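Local coordinates for RE68959p (Drosophila melanogaster, PDB 6XWU), which is the CENP-C protein of the centromere and kinetochore, and probably works with the CENP-A chaperone CAL1 in centromere maintenance, with a cupin domain at its C-terminal end, at residues N1364-A1369 with R1393-N1398. Sequence-based numbering, arbitrary orientation.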
loop_
_atom_site.group_PDB
_atom_site.type_symbol
_atom_site.label_atom_id
_atom_site.label_comp_id
_atom_site.label_asym_id
_atom_site.label_seq_id
_atom_site.Cartn_x
_atom_site.Cartn_y
_atom_site.Cartn_z
ATOM N N ASN A 1364 -4.441 -9.505 14.419
ATOM C CA ASN A 1364 -5.823 -9.850 14.720
ATOM C C ASN A 1364 -6.602 -8.543 14.789
ATOM O O ASN A 1364 -6.167 -7.599 15.456
ATOM C CB ASN A 1364 -5.938 -10.611 16.042
ATOM C CG ASN A 1364 -5.079 -11.868 16.070
ATOM O OD1 ASN A 1364 -4.952 -12.570 15.064
ATOM N ND2 ASN A 1364 -4.484 -12.152 17.225
ATOM N N VAL A 1365 -7.706 -8.461 14.049
ATOM C CA VAL A 1365 -8.527 -7.252 14.012
ATOM C C VAL A 1365 -9.933 -7.618 14.458
ATOM O O VAL A 1365 -10.517 -8.585 13.956
ATOM C CB VAL A 1365 -8.562 -6.608 12.613
ATOM C CG1 VAL A 1365 -9.336 -5.281 12.662
ATOM C CG2 VAL A 1365 -7.141 -6.359 12.068
ATOM N N GLU A 1366 -10.473 -6.846 15.391
ATOM C CA GLU A 1366 -11.829 -7.026 15.889
ATOM C C GLU A 1366 -12.667 -5.836 15.436
ATOM O O GLU A 1366 -12.252 -4.689 15.621
ATOM C CB GLU A 1366 -11.798 -7.153 17.411
ATOM C CG GLU A 1366 -13.073 -6.818 18.144
ATOM C CD GLU A 1366 -12.824 -6.603 19.632
ATOM O OE1 GLU A 1366 -12.253 -7.510 20.275
ATOM O OE2 GLU A 1366 -13.201 -5.534 20.156
ATOM N N THR A 1367 -13.823 -6.100 14.816
ATOM C CA THR A 1367 -14.664 -5.029 14.284
ATOM C C THR A 1367 -16.099 -5.176 14.771
ATOM O O THR A 1367 -16.596 -6.286 14.983
ATOM C CB THR A 1367 -14.684 -4.999 12.733
ATOM O OG1 THR A 1367 -15.157 -6.250 12.233
ATOM C CG2 THR A 1367 -13.293 -4.730 12.156
ATOM N N LEU A 1368 -16.770 -4.036 14.912
ATOM C CA LEU A 1368 -18.193 -3.997 15.234
ATOM C C LEU A 1368 -18.820 -2.931 14.345
ATOM O O LEU A 1368 -18.611 -1.741 14.575
ATOM C CB LEU A 1368 -18.411 -3.689 16.717
ATOM C CG LEU A 1368 -19.847 -3.581 17.246
ATOM C CD1 LEU A 1368 -20.595 -4.872 16.968
ATOM C CD2 LEU A 1368 -19.863 -3.251 18.734
ATOM N N ALA A 1369 -19.569 -3.343 13.325
ATOM C CA ALA A 1369 -20.134 -2.375 12.391
ATOM C C ALA A 1369 -21.415 -1.741 12.948
ATOM O O ALA A 1369 -22.072 -2.282 13.843
ATOM C CB ALA A 1369 -20.419 -3.035 11.040
ATOM N N ARG A 1393 -16.449 0.413 14.748
ATOM C CA ARG A 1393 -15.458 0.434 15.824
ATOM C C ARG A 1393 -14.506 -0.738 15.641
ATOM O O ARG A 1393 -14.929 -1.843 15.292
ATOM C CB ARG A 1393 -16.133 0.359 17.199
ATOM C CG ARG A 1393 -17.003 1.560 17.538
ATOM C CD ARG A 1393 -17.982 1.199 18.668
ATOM N NE ARG A 1393 -19.341 1.683 18.431
ATOM C CZ ARG A 1393 -20.175 1.179 17.524
ATOM N NH1 ARG A 1393 -19.797 0.169 16.751
ATOM N NH2 ARG A 1393 -21.395 1.688 17.387
ATOM N N TYR A 1394 -13.211 -0.500 15.842
ATOM C CA TYR A 1394 -12.255 -1.558 15.536
ATOM C C TYR A 1394 -11.057 -1.491 16.471
ATOM O O TYR A 1394 -10.627 -0.404 16.871
ATOM C CB TYR A 1394 -11.805 -1.470 14.072
ATOM C CG TYR A 1394 -10.931 -0.266 13.764
ATOM C CD1 TYR A 1394 -11.485 1.002 13.621
ATOM C CD2 TYR A 1394 -9.552 -0.402 13.595
ATOM C CE1 TYR A 1394 -10.698 2.102 13.342
ATOM C CE2 TYR A 1394 -8.751 0.698 13.316
ATOM C CZ TYR A 1394 -9.335 1.950 13.195
ATOM O OH TYR A 1394 -8.559 3.050 12.920
ATOM N N SER A 1395 -10.519 -2.669 16.800
ATOM C CA SER A 1395 -9.319 -2.823 17.611
ATOM C C SER A 1395 -8.324 -3.679 16.837
ATOM O O SER A 1395 -8.721 -4.534 16.042
ATOM C CB SER A 1395 -9.638 -3.487 18.965
ATOM O OG SER A 1395 -10.309 -2.591 19.835
ATOM N N ILE A 1396 -7.029 -3.462 17.078
ATOM C CA ILE A 1396 -5.974 -4.181 16.365
ATOM C C ILE A 1396 -4.966 -4.709 17.370
ATOM O O ILE A 1396 -4.547 -3.985 18.281
ATOM C CB ILE A 1396 -5.249 -3.281 15.345
ATOM C CG1 ILE A 1396 -6.229 -2.643 14.356
ATOM C CG2 ILE A 1396 -4.170 -4.081 14.622
ATOM C CD1 ILE A 1396 -5.599 -1.524 13.558
ATOM N N GLN A 1397 -4.549 -5.961 17.191
ATOM C CA GLN A 1397 -3.481 -6.512 18.009
ATOM C C GLN A 1397 -2.465 -7.213 17.120
ATOM O O GLN A 1397 -2.841 -7.980 16.230
ATOM C CB GLN A 1397 -4.010 -7.491 19.064
ATOM C CG GLN A 1397 -2.887 -8.130 19.865
ATOM C CD GLN A 1397 -3.354 -8.731 21.175
ATOM O OE1 GLN A 1397 -2.611 -8.744 22.157
ATOM N NE2 GLN A 1397 -4.580 -9.242 21.196
ATOM N N ASN A 1398 -1.186 -6.923 17.352
ATOM C CA ASN A 1398 -0.117 -7.674 16.710
ATOM C C ASN A 1398 -0.223 -9.132 17.147
ATOM O O ASN A 1398 -0.229 -9.424 18.347
ATOM C CB ASN A 1398 1.229 -7.066 17.102
ATOM C CG ASN A 1398 2.385 -7.659 16.340
ATOM O OD1 ASN A 1398 2.214 -8.591 15.559
ATOM N ND2 ASN A 1398 3.574 -7.115 16.559
#
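R1393 and L1368 end a run of five antiparallel pairs whose strand axes come within 4.7 Å at 169°. R1393 N donates to L1368 O (3.1 Å), and L1368 N returns a bond to R1393 O (2.9 Å). E1366 with S1395 and N1364 with Q1397 repeat this, giving six bonds. At the non-hydrogen-bonded pair T1367-Y1394, Y1394 CA makes a 3.1 Å CA-H...O contact to E1366 O.

R1393 CB lies 4.2 Å from L1368 O. The side chain continues beside L1368 on the same face, against M1346 and Q1348 of strand 1343-1348, but its CG, CD, NE and CZ touch nothing in 1364-1369. A bend at chi3 (-136°) brings the guanidinium back, and NH1 lies against CB, CG (3.8 Å) and CD2 of L1368. NH1 is also 3.1 Å from L1368 O, at the group's edge and in its plane; the angle is too poor for a hydrogen bond. On the reverse face V1365 CG1 meets I1396 CG1 at 4.4 Å, while Y1394 OH hydrogen-bonds R1344 NH1, on the neighbouring strand 1343-1348.

These are the inner strands of the cupin domain's four-stranded sheet. Backbone bonds carry the pairing; the arginine charge probably adds to the polarisation of L1368 O, which already accepts the bond from R1393 N.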